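Local structure of protein HP0721 (Helicobacter pylori, 2XRH) at residues A[9-22]-A[30-42]. The protein is a secreted protein of unknown function from the DUF1104 family, whose helical part, present here, can hold nicotinic acid in a pocket. Sequence-based numbering, arbitrary orientation. Where two conformers were deposited one is given.
Sequences KDFSKTSDEDLAKM and DIVDYTKELKKRM. With NIO (nicotinic acid), chain B.
Arg41 and Leu19 lock the short helix 16-21 of this all-helical DUF1104 domain against helix 31-44, segments 16-21 and 31-42 running at 135°. Leu19 is a knob in a hole formed by Tyr34, Glu37, Leu38 and Arg41; its CD1 lies over one face of the Arg41 guanidinium, 3.5 Å above the plane. Around the edge of that group, NH1 and NH2 both grip Thr14 O end-on, with that oxygen in the guanidinium plane, and NH1 also makes a salt bridge to the anti side of Asp16 OD1 (2.8 Å). NE and NH2 close side-on upon Glu37 OE2, one turn back on Arg41's own helix, so the guanidinium is probably fixed in rotation. Phe11 lays its ring on the first turn of helix 31-44, with CE2 3.5 Å from Tyr34 N. The edge of Tyr34 points at the face of Phe11 in a T-shaped stack, centroids 5.5 Å apart. Tyr34, its CG swung opposite the backbone N (chi1 180°), reaches back past Leu19 and Met22, whose sulfur makes an oblique Met-aromatic contact. Helix 47-65 adds Leu57 against Tyr34, while Ile31 and Thr35 line the nicotinic acid pocket. Buried Tyr34 ends in a hydrogen bond from OH to Leu19 O, 2.6 Å long and tilted 32° from the carbonyl plane.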
loop_
_atom_site.group_PDB
_atom_site.type_symbol
_atom_site.label_atom_id
_atom_site.label_comp_id
_atom_site.label_asym_id
_atom_site.label_seq_id
_atom_site.Cartn_x
_atom_site.Cartn_y
_atom_site.Cartn_z
ATOM N N LYS A 9 -6.927 -30.055 4.929
ATOM C CA LYS A 9 -7.210 -28.688 4.481
ATOM C C LYS A 9 -5.970 -27.851 4.747
ATOM O O LYS A 9 -5.859 -27.159 5.768
ATOM C CB LYS A 9 -8.434 -28.064 5.167
ATOM C CG LYS A 9 -8.761 -26.629 4.680
ATOM C CD LYS A 9 -9.813 -25.969 5.568
ATOM C CE LYS A 9 -10.002 -24.486 5.239
ATOM N NZ LYS A 9 -10.454 -24.262 3.841
ATOM N N ASP A 10 -5.023 -27.934 3.829
ATOM C CA ASP A 10 -3.808 -27.146 3.937
ATOM C C ASP A 10 -3.121 -27.045 2.567
ATOM O O ASP A 10 -3.684 -27.442 1.538
ATOM C CB ASP A 10 -2.878 -27.728 5.033
ATOM C CG ASP A 10 -2.369 -29.151 4.714
ATOM O OD1 ASP A 10 -2.189 -29.525 3.525
ATOM O OD2 ASP A 10 -2.146 -29.912 5.690
ATOM N N PHE A 11 -1.910 -26.500 2.576
ATOM C CA PHE A 11 -1.107 -26.276 1.390
ATOM C C PHE A 11 0.068 -27.236 1.363
ATOM O O PHE A 11 0.965 -27.089 0.550
ATOM C CB PHE A 11 -0.577 -24.860 1.448
ATOM C CG PHE A 11 -1.645 -23.815 1.468
ATOM C CD1 PHE A 11 -2.323 -23.466 0.307
ATOM C CD2 PHE A 11 -1.947 -23.147 2.654
ATOM C CE1 PHE A 11 -3.277 -22.430 0.334
ATOM C CE2 PHE A 11 -2.907 -22.168 2.698
ATOM C CZ PHE A 11 -3.578 -21.820 1.549
ATOM N N SER A 12 0.057 -28.251 2.225
ATOM C CA SER A 12 1.196 -29.188 2.252
ATOM C C SER A 12 1.322 -30.056 0.969
ATOM O O SER A 12 2.407 -30.551 0.659
ATOM C CB SER A 12 1.113 -30.078 3.500
ATOM O OG SER A 12 -0.097 -30.797 3.485
ATOM N N LYS A 13 0.234 -30.250 0.235
ATOM C CA LYS A 13 0.269 -31.053 -0.998
ATOM C C LYS A 13 0.305 -30.219 -2.281
ATOM O O LYS A 13 0.334 -30.754 -3.388
ATOM C CB LYS A 13 -0.921 -32.020 -1.028
ATOM C CG LYS A 13 -0.915 -33.079 0.081
ATOM C CD LYS A 13 0.297 -34.041 -0.033
ATOM C CE LYS A 13 0.296 -35.132 1.067
ATOM N NZ LYS A 13 -0.456 -36.371 0.637
ATOM N N THR A 14 0.291 -28.895 -2.136
ATOM C CA THR A 14 0.261 -27.994 -3.288
ATOM C C THR A 14 1.674 -27.833 -3.827
ATOM O O THR A 14 2.606 -27.652 -3.052
ATOM C CB THR A 14 -0.329 -26.615 -2.853
ATOM O OG1 THR A 14 -1.610 -26.853 -2.250
ATOM C CG2 THR A 14 -0.494 -25.608 -4.033
ATOM N N SER A 15 1.821 -27.836 -5.150
ATOM C CA SER A 15 3.116 -27.625 -5.770
ATOM C C SER A 15 3.625 -26.213 -5.536
ATOM O O SER A 15 2.823 -25.303 -5.282
ATOM C CB SER A 15 3.036 -27.896 -7.267
ATOM O OG SER A 15 2.268 -26.923 -7.928
ATOM N N ASP A 16 4.943 -26.027 -5.575
ATOM C CA ASP A 16 5.545 -24.693 -5.474
ATOM C C ASP A 16 4.907 -23.748 -6.505
ATOM O O ASP A 16 4.608 -22.580 -6.209
ATOM C CB ASP A 16 7.063 -24.736 -5.714
ATOM C CG ASP A 16 7.845 -25.460 -4.638
ATOM O OD1 ASP A 16 7.348 -25.772 -3.539
ATOM O OD2 ASP A 16 9.022 -25.700 -4.918
ATOM N N GLU A 17 4.711 -24.256 -7.713
ATOM C CA GLU A 17 4.080 -23.512 -8.827
ATOM C C GLU A 17 2.751 -22.969 -8.436
ATOM O O GLU A 17 2.499 -21.757 -8.574
ATOM C CB GLU A 17 3.896 -24.420 -10.042
ATOM C CG GLU A 17 3.222 -23.741 -11.216
ATOM C CD GLU A 17 3.211 -24.595 -12.489
ATOM O OE1 GLU A 17 3.917 -25.608 -12.549
ATOM O OE2 GLU A 17 2.512 -24.240 -13.448
ATOM N N ASP A 18 1.895 -23.866 -7.958
ATOM C CA ASP A 18 0.558 -23.483 -7.572
ATOM C C ASP A 18 0.552 -22.568 -6.366
ATOM O O ASP A 18 -0.319 -21.700 -6.274
ATOM C CB ASP A 18 -0.324 -24.720 -7.360
ATOM C CG ASP A 18 -0.662 -25.426 -8.659
ATOM O OD1 ASP A 18 -0.411 -24.869 -9.771
ATOM O OD2 ASP A 18 -1.169 -26.562 -8.557
ATOM N N LEU A 19 1.488 -22.723 -5.433
ATOM C CA LEU A 19 1.577 -21.774 -4.318
ATOM C C LEU A 19 1.936 -20.382 -4.829
ATOM O O LEU A 19 1.383 -19.364 -4.367
ATOM C CB LEU A 19 2.621 -22.194 -3.285
ATOM C CG LEU A 19 2.280 -23.342 -2.336
ATOM C CD1 LEU A 19 3.483 -23.700 -1.458
ATOM C CD2 LEU A 19 1.061 -23.050 -1.476
ATOM N N ALA A 20 2.884 -20.305 -5.761
ATOM C CA ALA A 20 3.206 -19.005 -6.361
ATOM C C ALA A 20 2.009 -18.379 -7.085
ATOM O O ALA A 20 1.744 -17.180 -6.915
ATOM C CB ALA A 20 4.382 -19.112 -7.295
ATOM N N LYS A 21 1.267 -19.172 -7.852
ATOM C CA LYS A 21 0.151 -18.675 -8.663
ATOM C C LYS A 21 -1.013 -18.105 -7.847
ATOM O O LYS A 21 -1.776 -17.305 -8.357
ATOM C CB LYS A 21 -0.352 -19.773 -9.586
ATOM C CG LYS A 21 0.569 -19.993 -10.761
ATOM C CD LYS A 21 0.174 -21.196 -11.569
ATOM C CE LYS A 21 1.008 -21.227 -12.839
ATOM N NZ LYS A 21 0.663 -22.364 -13.695
ATOM N N MET A 22 -1.110 -18.502 -6.592
ATOM C CA MET A 22 -2.192 -18.016 -5.717
ATOM C C MET A 22 -1.756 -16.775 -4.931
ATOM O O MET A 22 -2.538 -16.233 -4.148
ATOM C CB MET A 22 -2.734 -19.091 -4.799
ATOM C CG MET A 22 -1.769 -19.638 -3.873
ATOM S SD MET A 22 -2.516 -20.899 -2.782
ATOM C CE MET A 22 -2.709 -22.254 -3.894
ATOM N N ASP A 30 -6.786 -17.951 5.508
ATOM C CA ASP A 30 -5.800 -18.985 5.145
ATOM C C ASP A 30 -4.392 -18.438 5.049
ATOM O O ASP A 30 -3.471 -19.228 4.791
ATOM C CB ASP A 30 -6.154 -19.633 3.807
ATOM C CG ASP A 30 -7.491 -20.341 3.831
ATOM O OD1 ASP A 30 -7.784 -21.035 4.838
ATOM O OD2 ASP A 30 -8.244 -20.232 2.828
ATOM N N ILE A 31 -4.198 -17.164 5.375
ATOM C CA ILE A 31 -2.923 -16.512 5.111
ATOM C C ILE A 31 -1.802 -16.961 6.021
ATOM O O ILE A 31 -0.666 -17.050 5.570
ATOM C CB ILE A 31 -3.008 -14.938 5.001
ATOM C CG1 ILE A 31 -1.974 -14.412 3.978
ATOM C CG2 ILE A 31 -2.931 -14.226 6.358
ATOM C CD1 ILE A 31 -2.328 -14.820 2.474
ATOM N N VAL A 32 -2.093 -17.247 7.291
ATOM C CA VAL A 32 -1.043 -17.726 8.187
ATOM C C VAL A 32 -0.526 -19.097 7.712
ATOM O O VAL A 32 0.675 -19.320 7.628
ATOM C CB VAL A 32 -1.523 -17.769 9.675
ATOM C CG1 VAL A 32 -0.551 -18.536 10.560
ATOM C CG2 VAL A 32 -1.686 -16.339 10.188
ATOM N N ASP A 33 -1.421 -20.001 7.376
ATOM C CA ASP A 33 -1.034 -21.295 6.874
ATOM C C ASP A 33 -0.279 -21.185 5.555
ATOM O O ASP A 33 0.711 -21.863 5.343
ATOM C CB ASP A 33 -2.253 -22.189 6.678
ATOM C CG ASP A 33 -2.826 -22.726 8.000
ATOM O OD1 ASP A 33 -2.196 -22.584 9.068
ATOM O OD2 ASP A 33 -3.936 -23.279 7.953
ATOM N N TYR A 34 -0.720 -20.291 4.679
ATOM C CA TYR A 34 -0.021 -20.086 3.415
ATOM C C TYR A 34 1.397 -19.596 3.644
ATOM O O TYR A 34 2.343 -20.096 3.038
ATOM C CB TYR A 34 -0.798 -19.068 2.597
ATOM C CG TYR A 34 -0.213 -18.716 1.232
ATOM C CD1 TYR A 34 -0.170 -19.609 0.198
ATOM C CD2 TYR A 34 0.222 -17.409 0.989
ATOM C CE1 TYR A 34 0.353 -19.244 -1.060
ATOM C CE2 TYR A 34 0.714 -17.036 -0.234
ATOM C CZ TYR A 34 0.790 -17.937 -1.257
ATOM O OH TYR A 34 1.288 -17.555 -2.485
ATOM N N THR A 35 1.551 -18.612 4.495
ATOM C CA THR A 35 2.843 -18.005 4.787
ATOM C C THR A 35 3.772 -19.015 5.449
ATOM O O THR A 35 4.928 -19.125 5.066
ATOM C CB THR A 35 2.647 -16.789 5.692
ATOM O OG1 THR A 35 1.776 -15.844 5.050
ATOM C CG2 THR A 35 3.943 -16.111 6.055
ATOM N N LYS A 36 3.249 -19.791 6.403
ATOM C CA LYS A 36 4.024 -20.881 6.991
ATOM C C LYS A 36 4.485 -21.879 5.922
ATOM O O LYS A 36 5.632 -22.324 5.966
ATOM C CB LYS A 36 3.238 -21.573 8.113
ATOM C CG LYS A 36 3.028 -20.695 9.346
ATOM C CD LYS A 36 2.158 -21.371 10.400
ATOM C CE LYS A 36 2.162 -20.547 11.678
ATOM N NZ LYS A 36 1.311 -21.177 12.771
ATOM N N GLU A 37 3.633 -22.235 4.981
ATOM C CA GLU A 37 4.003 -23.169 3.933
ATOM C C GLU A 37 5.100 -22.589 3.028
ATOM O O GLU A 37 6.070 -23.255 2.726
ATOM C CB GLU A 37 2.829 -23.646 3.114
ATOM C CG GLU A 37 3.187 -24.791 2.155
ATOM C CD GLU A 37 3.433 -26.135 2.870
ATOM O OE1 GLU A 37 2.900 -26.329 3.987
ATOM O OE2 GLU A 37 4.162 -26.975 2.321
ATOM N N LEU A 38 4.972 -21.327 2.662
ATOM C CA LEU A 38 5.968 -20.664 1.810
ATOM C C LEU A 38 7.301 -20.630 2.507
ATOM O O LEU A 38 8.292 -20.947 1.887
ATOM C CB LEU A 38 5.508 -19.246 1.475
ATOM C CG LEU A 38 4.379 -19.010 0.481
ATOM C CD1 LEU A 38 4.175 -17.483 0.347
ATOM C CD2 LEU A 38 4.642 -19.675 -0.870
ATOM N N LYS A 39 7.307 -20.316 3.804
ATOM C CA LYS A 39 8.540 -20.219 4.602
ATOM C C LYS A 39 9.156 -21.600 4.714
ATOM O O LYS A 39 10.353 -21.744 4.551
ATOM C CB LYS A 39 8.336 -19.563 5.963
ATOM C CG LYS A 39 8.015 -18.077 5.909
ATOM C CD LYS A 39 7.895 -17.467 7.333
ATOM C CE LYS A 39 7.716 -15.939 7.342
ATOM N NZ LYS A 39 8.988 -15.151 7.491
ATOM N N LYS A 40 8.328 -22.602 4.956
ATOM C CA LYS A 40 8.785 -24.002 4.979
ATOM C C LYS A 40 9.522 -24.378 3.692
ATOM O O LYS A 40 10.629 -24.940 3.741
ATOM C CB LYS A 40 7.599 -24.942 5.197
ATOM C CG LYS A 40 7.898 -26.396 4.925
ATOM C CD LYS A 40 6.886 -27.275 5.652
ATOM C CE LYS A 40 6.843 -26.975 7.150
ATOM N NZ LYS A 40 8.101 -27.336 7.858
ATOM N N ARG A 41 8.930 -24.070 2.546
ATOM C CA ARG A 41 9.499 -24.418 1.250
ATOM C C ARG A 41 10.789 -23.632 1.016
ATOM O O ARG A 41 11.801 -24.195 0.611
ATOM C CB ARG A 41 8.548 -24.148 0.066
ATOM C CG ARG A 41 7.154 -24.748 0.107
ATOM C CD ARG A 41 7.115 -26.216 0.079
ATOM N NE ARG A 41 5.728 -26.721 0.210
ATOM C CZ ARG A 41 4.863 -26.967 -0.773
ATOM N NH1 ARG A 41 5.201 -26.819 -2.049
ATOM N NH2 ARG A 41 3.651 -27.463 -0.481
ATOM N N MET A 42 10.760 -22.352 1.335
ATOM C CA MET A 42 11.913 -21.484 1.055
ATOM C C MET A 42 13.133 -21.807 1.895
ATOM O O MET A 42 14.262 -21.671 1.410
ATOM C CB MET A 42 11.564 -20.033 1.279
ATOM C CG MET A 42 10.762 -19.481 0.172
ATOM S SD MET A 42 10.562 -17.707 0.427
ATOM C CE MET A 42 9.905 -17.198 -1.145
HETATM N N NIO B . 1.751 -13.644 2.760
HETATM C C1 NIO B . 0.829 -13.270 1.848
HETATM C C2 NIO B . 0.588 -11.907 1.599
HETATM C C3 NIO B . 1.255 -10.943 2.298
HETATM C C4 NIO B . 2.196 -11.368 3.224
HETATM C C5 NIO B . 2.423 -12.724 3.442
HETATM C C6 NIO B . -0.491 -11.491 0.665
HETATM O O1 NIO B . -1.073 -10.395 0.913
HETATM O O2 NIO B . -0.830 -12.246 -0.256
HETATM O O HOH W 1 -10.692 -21.331 2.913
HETATM O O HOH W 2 0.121 -26.178 4.959
#